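PDB 2HQL: uncharacterized protein MG376 homolog from Mycoplasma pneumoniae, which binds single-stranded DNA as a small OB-fold protein. Local coordinates for the interface of chains A and B. Residues are numbered along the deposited sequence; one frame, centred on the assembly and turned at random. Chains: chain A/B, Hypothetical protein MG376 homolog.

The interface of chains A and B. Residues chain A 8, 107-110; chain B 12, 71, 95, 97, 101-104.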
ATOM      1  N   LEU A   8      -0.655   1.235 -13.051  1.00 23.40           N
ATOM      2  CA  LEU A   8       0.280   0.313 -12.329  1.00 23.40           C
ATOM      3  C   LEU A   8      -0.154   0.296 -10.858  1.00 23.14           C
ATOM      4  O   LEU A   8       0.004   1.291 -10.130  1.00 23.77           O
ATOM      5  CB  LEU A   8       1.763   0.715 -12.390  1.00 21.36           C
ATOM      6  CG  LEU A   8       2.774  -0.255 -11.734  1.00 21.27           C
ATOM      7  CD1 LEU A   8       2.462  -1.697 -12.095  1.00 20.68           C
ATOM      8  CD2 LEU A   8       4.202   0.098 -12.134  1.00 20.17           C
ATOM      9  N   TYR A 107       9.958  -8.196 -12.127  1.00 40.26           N
ATOM     10  CA  TYR A 107       9.359  -7.439 -13.203  1.00 41.21           C
ATOM     11  C   TYR A 107      10.267  -7.350 -14.428  1.00 43.07           C
ATOM     12  O   TYR A 107      11.430  -7.772 -14.400  1.00 42.05           O
ATOM     13  CB  TYR A 107       9.056  -6.027 -12.706  1.00 38.65           C
ATOM     14  CG  TYR A 107      10.283  -5.318 -12.180  1.00 37.13           C
ATOM     15  CD1 TYR A 107      10.699  -5.486 -10.864  1.00 35.62           C
ATOM     16  CD2 TYR A 107      11.048  -4.505 -13.014  1.00 36.18           C
ATOM     17  CE1 TYR A 107      11.849  -4.857 -10.388  1.00 35.14           C
ATOM     18  CE2 TYR A 107      12.197  -3.874 -12.557  1.00 35.20           C
ATOM     19  CZ  TYR A 107      12.595  -4.051 -11.242  1.00 35.98           C
ATOM     20  OH  TYR A 107      13.731  -3.420 -10.783  1.00 36.21           O
ATOM     21  N   LYS A 108       9.692  -6.802 -15.500  1.00 45.24           N
ATOM     22  CA  LYS A 108      10.364  -6.564 -16.772  1.00 47.33           C
ATOM     23  C   LYS A 108      10.374  -5.053 -16.919  1.00 48.58           C
ATOM     24  O   LYS A 108       9.935  -4.335 -16.023  1.00 49.83           O
ATOM     25  CB  LYS A 108       9.599  -7.193 -17.926  1.00 47.65           C
ATOM     26  CG  LYS A 108       9.196  -8.634 -17.688  1.00 48.28           C
ATOM     27  CD  LYS A 108      10.294  -9.647 -17.936  1.00 47.66           C
ATOM     28  CE  LYS A 108       9.672 -11.042 -17.869  1.00 49.12           C
ATOM     29  NZ  LYS A 108      10.571 -12.155 -18.283  1.00 49.99           N
ATOM     30  N   GLU A 109      10.812  -4.572 -18.068  1.00 51.07           N
ATOM     31  CA  GLU A 109      10.963  -3.147 -18.238  1.00 52.68           C
ATOM     32  C   GLU A 109      10.764  -2.710 -19.676  1.00 52.89           C
ATOM     33  O   GLU A 109      11.631  -2.050 -20.252  1.00 55.26           O
ATOM     34  CB  GLU A 109      12.376  -2.777 -17.787  1.00 54.60           C
ATOM     35  CG  GLU A 109      12.613  -2.896 -16.291  1.00 56.88           C
ATOM     36  CD  GLU A 109      12.088  -1.687 -15.540  1.00 57.89           C
ATOM     37  OE1 GLU A 109      12.628  -0.571 -15.743  1.00 57.92           O
ATOM     38  OE2 GLU A 109      11.124  -1.849 -14.758  1.00 58.84           O
ATOM     39  N   ILE A 110       9.623  -3.052 -20.261  1.00 51.79           N
ATOM     40  CA  ILE A 110       9.359  -2.678 -21.644  1.00 50.62           C
ATOM     41  C   ILE A 110       9.509  -1.182 -21.900  1.00 49.35           C
ATOM     42  O   ILE A 110       8.522  -0.442 -21.738  1.00 49.00           O
ATOM     43  CB  ILE A 110       7.974  -3.126 -22.086  1.00 50.19           C
ATOM     44  CG1 ILE A 110       7.859  -4.652 -21.981  1.00 48.68           C
ATOM     45  CG2 ILE A 110       7.750  -2.695 -23.526  1.00 50.58           C
ATOM     46  CD1 ILE A 110       7.829  -5.189 -20.567  1.00 49.30           C
ATOM     47  OXT ILE A 110      10.630  -0.773 -22.259  1.00 48.51           O
TER
ATOM     48  N   PHE B  12       3.898  -1.977  -6.364  1.00 22.49           N
ATOM     49  CA  PHE B  12       4.235  -1.399  -7.654  1.00 21.89           C
ATOM     50  C   PHE B  12       3.116  -0.408  -7.835  1.00 21.18           C
ATOM     51  O   PHE B  12       1.955  -0.795  -7.989  1.00 21.80           O
ATOM     52  CB  PHE B  12       4.244  -2.476  -8.737  1.00 22.20           C
ATOM     53  CG  PHE B  12       5.402  -3.422  -8.614  1.00 24.05           C
ATOM     54  CD1 PHE B  12       6.652  -3.071  -9.106  1.00 24.03           C
ATOM     55  CD2 PHE B  12       5.271  -4.621  -7.920  1.00 25.82           C
ATOM     56  CE1 PHE B  12       7.752  -3.894  -8.910  1.00 25.07           C
ATOM     57  CE2 PHE B  12       6.376  -5.455  -7.718  1.00 26.94           C
ATOM     58  CZ  PHE B  12       7.617  -5.088  -8.212  1.00 25.60           C
ATOM     59  N   SER B  71       6.239   6.518 -11.412  1.00 25.65           N
ATOM     60  CA  SER B  71       5.998   5.081 -11.300  1.00 26.81           C
ATOM     61  C   SER B  71       7.146   4.512 -10.494  1.00 27.18           C
ATOM     62  O   SER B  71       8.291   4.578 -10.920  1.00 28.85           O
ATOM     63  CB  SER B  71       5.973   4.450 -12.693  1.00 28.45           C
ATOM     64  OG  SER B  71       5.587   3.087 -12.649  1.00 27.98           O
ATOM     65  N   LYS B  95      12.697   1.723  -5.931  1.00 27.67           N
ATOM     66  CA  LYS B  95      13.171   2.085  -7.253  1.00 28.94           C
ATOM     67  C   LYS B  95      12.138   2.930  -7.984  1.00 30.26           C
ATOM     68  O   LYS B  95      10.941   2.635  -7.945  1.00 30.69           O
ATOM     69  CB  LYS B  95      13.452   0.822  -8.066  1.00 30.19           C
ATOM     70  CG  LYS B  95      13.907   1.082  -9.495  1.00 30.22           C
ATOM     71  CD  LYS B  95      13.759  -0.175 -10.343  1.00 32.07           C
ATOM     72  CE  LYS B  95      14.221   0.048 -11.775  1.00 33.46           C
ATOM     73  NZ  LYS B  95      15.699   0.228 -11.874  1.00 33.16           N
ATOM     74  N   PHE B  97      10.818   4.355 -11.605  1.00 33.20           N
ATOM     75  CA  PHE B  97      10.911   3.837 -12.957  1.00 34.57           C
ATOM     76  C   PHE B  97      11.011   4.940 -13.996  1.00 35.66           C
ATOM     77  O   PHE B  97      10.722   6.105 -13.722  1.00 34.83           O
ATOM     78  CB  PHE B  97       9.708   2.944 -13.259  1.00 34.65           C
ATOM     79  CG  PHE B  97       9.752   1.629 -12.556  1.00 34.16           C
ATOM     80  CD1 PHE B  97      10.739   0.704 -12.866  1.00 34.40           C
ATOM     81  CD2 PHE B  97       8.836   1.327 -11.557  1.00 34.18           C
ATOM     82  CE1 PHE B  97      10.823  -0.506 -12.194  1.00 35.60           C
ATOM     83  CE2 PHE B  97       8.905   0.118 -10.871  1.00 35.45           C
ATOM     84  CZ  PHE B  97       9.902  -0.804 -11.189  1.00 36.47           C
ATOM     85  N   ASN B 101       8.910   3.840 -19.753  1.00 49.22           N
ATOM     86  CA  ASN B 101       9.009   2.383 -19.701  1.00 49.78           C
ATOM     87  C   ASN B 101       7.858   1.774 -18.922  1.00 50.21           C
ATOM     88  O   ASN B 101       7.424   2.334 -17.913  1.00 50.02           O
ATOM     89  CB  ASN B 101      10.327   1.957 -19.052  1.00 50.84           C
ATOM     90  CG  ASN B 101      11.492   2.043 -20.001  1.00 53.03           C
ATOM     91  OD1 ASN B 101      11.492   1.414 -21.061  1.00 53.97           O
ATOM     92  ND2 ASN B 101      12.499   2.827 -19.633  1.00 55.29           N
ATOM     93  N   GLU B 102       7.369   0.632 -19.401  1.00 49.88           N
ATOM     94  CA  GLU B 102       6.290  -0.080 -18.736  1.00 49.49           C
ATOM     95  C   GLU B 102       6.977  -1.044 -17.766  1.00 49.47           C
ATOM     96  O   GLU B 102       8.205  -1.001 -17.637  1.00 50.27           O
ATOM     97  CB  GLU B 102       5.451  -0.866 -19.738  1.00 49.10           C
ATOM     98  CG  GLU B 102       4.128  -1.353 -19.175  1.00 50.72           C
ATOM     99  CD  GLU B 102       3.311  -2.130 -20.189  1.00 52.19           C
ATOM    100  OE1 GLU B 102       3.155  -1.635 -21.322  1.00 53.44           O
ATOM    101  OE2 GLU B 102       2.818  -3.227 -19.854  1.00 52.05           O
ATOM    102  N   ILE B 103       6.214  -1.905 -17.087  1.00 48.96           N
ATOM    103  CA  ILE B 103       6.817  -2.829 -16.113  1.00 47.76           C
ATOM    104  C   ILE B 103       6.536  -4.323 -16.333  1.00 47.42           C
ATOM    105  O   ILE B 103       7.289  -5.035 -16.976  1.00 48.51           O
ATOM    106  CB  ILE B 103       6.406  -2.435 -14.661  1.00 47.34           C
ATOM    107  CG1 ILE B 103       6.657  -0.939 -14.443  1.00 46.43           C
ATOM    108  CG2 ILE B 103       7.181  -3.271 -13.645  1.00 46.37           C
ATOM    109  CD1 ILE B 103       8.101  -0.503 -14.585  1.00 45.81           C
ATOM    110  N   VAL B 104       5.455  -4.794 -15.751  1.00 45.42           N
ATOM    111  CA  VAL B 104       5.030  -6.178 -15.858  1.00 43.12           C
ATOM    112  C   VAL B 104       5.764  -7.122 -14.900  1.00 41.14           C
ATOM    113  O   VAL B 104       5.156  -7.497 -13.864  1.00 40.22           O
ATOM    114  CB  VAL B 104       5.175  -6.720 -17.305  1.00 42.52           C
ATOM    115  CG1 VAL B 104       4.515  -8.074 -17.417  1.00 42.64           C
ATOM    116  CG2 VAL B 104       4.540  -5.754 -18.298  1.00 41.66           C
TER
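The C-terminal tail of chain A lies along the tail of chain B in this part of the interface between two copies of one protein. A:Tyr107 carries much of the contact. Its CG stands in the crowded position between backbone N and carbonyl carbon (chi1 57°). A:Tyr107 CB packs on B:Ile103 CG2 at 3.5 Å, the side chains running alongside each other. On the ring, A:Tyr107 CD1 lies 3.9 Å from B:Phe12 CE1. A:Tyr107 CE2 lies 3.7 Å from B:Phe97 CE1. These two rings meet edge to face, planes 79° apart, with B:Phe97 CZ over the rim of the tyrosine face. At the tip, the phenol OH of A:Tyr107 touches B:Lys95 CD at 3.3 Å. A:Glu109 crosses B:Phe97 at about a right angle, carboxylate and ring planes 35° apart. Its OE2 sits beyond the rim, on the side where B:Ile103 CD1 caps the ring centre. A:Glu109 OE1 is 5.0 Å from the amine NZ of B:Lys95 and might attract it weakly. B:Ile103 CG1 meets A:Leu8 CD2 at 3.5 Å. A nearly straight hydrogen bond runs from B:Glu102 N to carboxylate O of A:Ile110 (2.8 Å), the donor above the carboxylate plane. A:Ile110 OXT is 2.6 Å from B:Asn101 OD1, a clash of acceptors that a flipped amide or a protonated carboxylate could relieve. The end of A's tail thus lies against the start of B's tail and B's barrel. A:Leu8, just before strand 9-22, packs beside B:Phe12. The whole interface is not an exact two-fold, and the structure alone does not show it to be biological.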